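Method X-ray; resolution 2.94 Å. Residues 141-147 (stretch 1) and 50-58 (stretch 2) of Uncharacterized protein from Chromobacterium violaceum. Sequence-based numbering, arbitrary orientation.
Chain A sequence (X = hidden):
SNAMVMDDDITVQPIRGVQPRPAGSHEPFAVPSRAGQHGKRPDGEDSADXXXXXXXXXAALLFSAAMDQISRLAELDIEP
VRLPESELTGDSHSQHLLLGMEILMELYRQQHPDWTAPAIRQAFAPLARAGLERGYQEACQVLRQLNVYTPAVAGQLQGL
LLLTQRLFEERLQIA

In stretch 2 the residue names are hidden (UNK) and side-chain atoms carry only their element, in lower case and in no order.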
ATOM      1  N   GLN A 141      -1.059  12.910 -11.339  1.00 78.15           N
ATOM      2  CA  GLN A 141      -0.898  12.766 -12.782  1.00 80.60           C
ATOM      3  C   GLN A 141      -1.970  11.855 -13.390  1.00 81.16           C
ATOM      4  O   GLN A 141      -2.652  12.233 -14.341  1.00 83.56           O
ATOM      5  CB  GLN A 141       0.520  12.296 -13.119  1.00 80.92           C
ATOM      6  CG  GLN A 141       0.957  12.509 -14.581  1.00 85.71           C
ATOM      7  CD  GLN A 141       0.465  13.831 -15.209  1.00 90.33           C
ATOM      8  OE1 GLN A 141       0.320  14.858 -14.529  1.00 90.82           O
ATOM      9  NE2 GLN A 141       0.209  13.798 -16.521  1.00 93.04           N
ATOM     10  N   VAL A 142      -2.137  10.676 -12.801  1.00 79.61           N
ATOM     11  CA  VAL A 142      -3.194   9.728 -13.167  1.00 80.40           C
ATOM     12  C   VAL A 142      -4.582  10.354 -13.237  1.00 81.79           C
ATOM     13  O   VAL A 142      -5.330  10.097 -14.175  1.00 83.83           O
ATOM     14  CB  VAL A 142      -3.257   8.555 -12.168  1.00 78.51           C
ATOM     15  CG1 VAL A 142      -4.344   7.575 -12.572  1.00 79.46           C
ATOM     16  CG2 VAL A 142      -1.907   7.850 -12.077  1.00 77.81           C
ATOM     17  N   LEU A 143      -4.916  11.163 -12.235  1.00 81.04           N
ATOM     18  CA  LEU A 143      -6.223  11.803 -12.150  1.00 82.97           C
ATOM     19  C   LEU A 143      -6.438  12.896 -13.204  1.00 86.44           C
ATOM     20  O   LEU A 143      -7.498  12.949 -13.866  1.00 88.63           O
ATOM     21  CB  LEU A 143      -6.443  12.355 -10.750  1.00 81.12           C
ATOM     22  CG  LEU A 143      -6.689  11.297  -9.675  1.00 79.81           C
ATOM     23  CD1 LEU A 143      -6.856  11.938  -8.315  1.00 78.06           C
ATOM     24  CD2 LEU A 143      -7.905  10.419 -10.005  1.00 82.08           C
ATOM     25  N   ARG A 144      -5.438  13.764 -13.355  1.00 87.19           N
ATOM     26  CA  ARG A 144      -5.433  14.712 -14.444  1.00 90.86           C
ATOM     27  C   ARG A 144      -5.662  13.929 -15.727  1.00 93.26           C
ATOM     28  O   ARG A 144      -6.507  14.292 -16.548  1.00 96.07           O
ATOM     29  CB  ARG A 144      -4.111  15.472 -14.501  1.00 91.09           C
ATOM     30  CG  ARG A 144      -3.977  16.583 -13.468  1.00 91.84           C
ATOM     31  CD  ARG A 144      -2.875  17.588 -13.834  1.00 96.20           C
ATOM     32  NE  ARG A 144      -2.277  18.209 -12.646  1.00 97.51           N
ATOM     33  CZ  ARG A 144      -1.214  17.726 -11.987  1.00 96.79           C
ATOM     34  NH1 ARG A 144      -0.605  16.608 -12.392  1.00 94.83           N
ATOM     35  NH2 ARG A 144      -0.752  18.365 -10.912  1.00 96.61           N
ATOM     36  N   GLN A 145      -4.939  12.823 -15.866  1.00 92.59           N
ATOM     37  CA  GLN A 145      -4.994  12.026 -17.082  1.00 95.73           C
ATOM     38  C   GLN A 145      -6.316  11.299 -17.251  1.00 96.97           C
ATOM     39  O   GLN A 145      -6.742  11.042 -18.372  1.00 99.80           O
ATOM     40  CB  GLN A 145      -3.844  11.028 -17.117  1.00 94.71           C
ATOM     41  CG  GLN A 145      -3.336  10.745 -18.514  1.00 99.49           C
ATOM     42  CD  GLN A 145      -1.862  10.362 -18.524  1.00101.40           C
ATOM     43  OE1 GLN A 145      -1.179  10.442 -17.492  1.00 98.88           O
ATOM     44  NE2 GLN A 145      -1.361   9.946 -19.694  1.00104.73           N
ATOM     45  N   LEU A 146      -6.949  10.955 -16.133  1.00 95.41           N
ATOM     46  CA  LEU A 146      -8.257  10.305 -16.161  1.00 97.21           C
ATOM     47  C   LEU A 146      -9.345  11.343 -16.341  1.00 99.66           C
ATOM     48  O   LEU A 146     -10.522  11.005 -16.427  1.00101.61           O
ATOM     49  CB  LEU A 146      -8.516   9.491 -14.882  1.00 94.64           C
ATOM     50  CG  LEU A 146      -7.983   8.056 -14.773  1.00 93.28           C
ATOM     51  CD1 LEU A 146      -8.324   7.484 -13.419  1.00 90.14           C
ATOM     52  CD2 LEU A 146      -8.511   7.135 -15.877  1.00 96.13           C
ATOM     53  N   ASN A 147      -8.929  12.607 -16.393  1.00100.16           N
ATOM     54  CA  ASN A 147      -9.825  13.753 -16.555  1.00102.77           C
ATOM     55  C   ASN A 147     -10.856  13.864 -15.435  1.00102.10           C
ATOM     56  O   ASN A 147     -11.989  14.308 -15.643  1.00104.80           O
ATOM     57  CB  ASN A 147     -10.492  13.740 -17.932  1.00106.76           C
ATOM     58  CG  ASN A 147     -10.748  15.127 -18.452  1.00109.97           C
ATOM     59  OD1 ASN A 147     -11.695  15.796 -18.040  1.00111.55           O
ATOM     60  ND2 ASN A 147      -9.892  15.580 -19.357  1.00111.88           N
ATOM     61  N   UNK A  50      -3.905   6.232 -25.068  1.00 90.88           N
ATOM     62  CA  UNK A  50      -2.862   6.546 -24.033  1.00 90.62           C
ATOM     63  C   UNK A  50      -3.417   6.267 -22.615  1.00 89.92           C
ATOM     64  O   UNK A  50      -2.896   6.797 -21.615  1.00 90.52           O
ATOM     65  c   UNK A  50      -0.891   8.194 -23.505  1.00 90.68           C
ATOM     66  c   UNK A  50      -1.327   8.001 -26.631  1.00 91.37           C
ATOM     67  c   UNK A  50      -2.368   8.594 -25.617  1.00 91.64           C
ATOM     68  c   UNK A  50      -2.303   8.046 -24.158  1.00 91.09           C
ATOM     69  N   UNK A  51      -4.467   5.436 -22.535  1.00136.80           N
ATOM     70  CA  UNK A  51      -5.134   5.122 -21.256  1.00130.97           C
ATOM     71  C   UNK A  51      -4.570   3.874 -20.563  1.00129.21           C
ATOM     72  O   UNK A  51      -5.297   2.921 -20.239  1.00128.49           O
ATOM     73  o   UNK A  51      -7.063   3.670 -21.596  1.00132.63           O
ATOM     74  c   UNK A  51      -6.656   5.018 -21.422  1.00131.17           C
ATOM     75  N   UNK A  52      -3.256   3.893 -20.350  1.00128.20           N
ATOM     76  CA  UNK A  52      -2.608   3.019 -19.382  1.00125.40           C
ATOM     77  C   UNK A  52      -3.016   3.579 -18.040  1.00119.61           C
ATOM     78  O   UNK A  52      -2.905   2.925 -17.004  1.00117.55           O
ATOM     79  c   UNK A  52      -0.469   2.579 -20.830  1.00134.13           C
ATOM     80  c   UNK A  52      -1.090   3.102 -19.531  1.00128.39           C
ATOM     81  c   UNK A  52       0.850   3.284 -21.125  1.00137.37           C
ATOM     82  c   UNK A  52      -0.293   1.057 -20.789  1.00136.53           C
ATOM     83  N   UNK A  53      -3.478   4.824 -18.108  1.00117.00           N
ATOM     84  CA  UNK A  53      -4.073   5.577 -17.018  1.00112.37           C
ATOM     85  C   UNK A  53      -5.250   4.864 -16.336  1.00108.93           C
ATOM     86  O   UNK A  53      -5.377   4.905 -15.114  1.00106.57           O
ATOM     87  o   UNK A  53      -5.208   7.688 -16.576  1.00111.61           O
ATOM     88  c   UNK A  53      -4.519   6.938 -17.557  1.00113.15           C
ATOM     89  N   UNK A  54      -6.113   4.216 -17.110  1.00108.59           N
ATOM     90  CA  UNK A  54      -7.209   3.475 -16.493  1.00105.90           C
ATOM     91  C   UNK A  54      -6.757   2.096 -16.005  1.00104.08           C
ATOM     92  O   UNK A  54      -7.433   1.469 -15.192  1.00102.72           O
ATOM     93  o   UNK A  54      -9.755   3.727 -20.062  1.00116.43           O
ATOM     94  n   UNK A  54     -10.229   1.544 -19.777  1.00117.81           N
ATOM     95  c   UNK A  54      -8.340   2.483 -18.580  1.00112.33           C
ATOM     96  c   UNK A  54      -8.447   3.416 -17.396  1.00108.27           C
ATOM     97  c   UNK A  54      -9.509   2.638 -19.538  1.00115.99           C
ATOM     98  N   UNK A  55      -5.608   1.642 -16.494  1.00104.17           N
ATOM     99  CA  UNK A  55      -4.950   0.462 -15.948  1.00102.13           C
ATOM    100  C   UNK A  55      -4.362   0.772 -14.586  1.00 98.04           C
ATOM    101  O   UNK A  55      -4.567   0.039 -13.629  1.00 96.39           O
ATOM    102  N   UNK A  56      -3.643   1.882 -14.492  1.00 97.00           N
ATOM    103  CA  UNK A  56      -3.014   2.292 -13.235  1.00 94.49           C
ATOM    104  C   UNK A  56      -4.008   2.389 -12.080  1.00 91.01           C
ATOM    105  O   UNK A  56      -3.756   1.884 -10.997  1.00 90.06           O
ATOM    106  c   UNK A  56      -2.259   3.603 -13.412  1.00 95.55           C
ATOM    107  N   UNK A  57      -5.141   3.026 -12.336  1.00 89.76           N
ATOM    108  CA  UNK A  57      -6.199   3.209 -11.344  1.00 87.51           C
ATOM    109  C   UNK A  57      -6.766   1.881 -10.831  1.00 85.46           C
ATOM    110  O   UNK A  57      -7.061   1.731  -9.643  1.00 84.03           O
ATOM    111  o   UNK A  57     -10.076   3.641 -13.112  1.00 92.28           O
ATOM    112  c   UNK A  57      -7.313   4.054 -11.964  1.00 88.58           C
ATOM    113  n   UNK A  57     -10.480   5.453 -11.832  1.00 91.69           N
ATOM    114  c   UNK A  57      -8.640   4.023 -11.222  1.00 88.58           C
ATOM    115  c   UNK A  57      -9.797   4.358 -12.136  1.00 91.33           C
ATOM    116  N   UNK A  58      -6.918   0.933 -11.745  1.00 85.30           N
ATOM    117  CA  UNK A  58      -7.399  -0.385 -11.404  1.00 84.27           C
ATOM    118  C   UNK A  58      -6.433  -0.993 -10.414  1.00 82.31           C
ATOM    119  O   UNK A  58      -6.807  -1.327  -9.289  1.00 80.94           O
ATOM    120  c   UNK A  58      -7.505  -1.258 -12.663  1.00 86.93           C
TER

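Position 50 carries four side-chain carbons and no heteroatom, forked at the first carbon, with one arm two carbons long. The carbon of the short arm lies 4.2 Å from NE2 of Gln-145. That is isoleucine. Ile-50 sits at the margin of the contact, and the end of its side chain leads away from the helix of stretch 1.

Position 51 has one carbon followed by one oxygen, a short hydroxyl side chain that touches nothing on stretch 1. It is serine. Its hydroxyl makes a weak hydrogen bond with the residue three places further along.

At position 52 four carbons fork at the second, the pattern of leucine, and none of them comes near stretch 1. Leu-52 matters here through its backbone: its O accepts a 2.8 Å hydrogen bond from N of residue 56, an i to i+4 bond of helical kind.

Position 53 again shows one carbon and one oxygen. This oxygen lies 3.3 Å from CG of Leu-146, 3.6 Å from CB of Gln-145 and 3.4 Å from the backbone O of Val-142. The residue is serine, and its CA is 5.7 Å from CA of Val-142, the nearest CA pair across the two stretches. With chi1 in the t well, OG of Ser-53 fits among three residues of stretch 1.

Position 54 has three carbons in a row, the third carrying one oxygen and one nitrogen, hence an amide, and its CB is 4.0 Å from CD2 of Leu-146. Glutamine fits the length. The amide of Gln-54 turns back along its own stretch, where OG of Ser-51 gives a weak hydrogen bond to its OE1 at 3.1 Å.

Position 55 has no side-chain atoms, so it is glycine. Nothing of stretch 1 would reach an ideal CB here; such an atom would instead be crowded by O of Leu-52, at 3.1 Å.

A single carbon at position 56 points toward stretch 1 and stands 4.5 Å from CG2 of Val-142. It is alanine, and Ala-56 makes a light apolar contact.

Position 57 repeats the three-carbon amide, and its nitrogen lies 3.4 Å from CD1 of Leu-146. This is glutamine; NE2 of Gln-57 is hydrogen-bonded elsewhere in the structure, so the leucine methyl packs against a satisfied polar group.

Position 58 has one carbon, too far from stretch 1 to touch it. It is alanine.

The contact gathers Val-142, Gln-145 and Leu-146 around OG of Ser-53, with no clear hydrogen bond across it. The two helical segments cross at 129° between their N-to-C directions. Leu-146 has the largest covered area, its methyls reaching Gln-54 and Gln-57. Just beyond it, Asn-147, the first residue to leave helical phi/psi, has positive phi in a Schellman motif, so the leucine packs where stretch 1 is about to turn. Together the two stretches bury 320 Å², both sides summed.

Stretch 2, residues 50-58: ISLSQGAQA
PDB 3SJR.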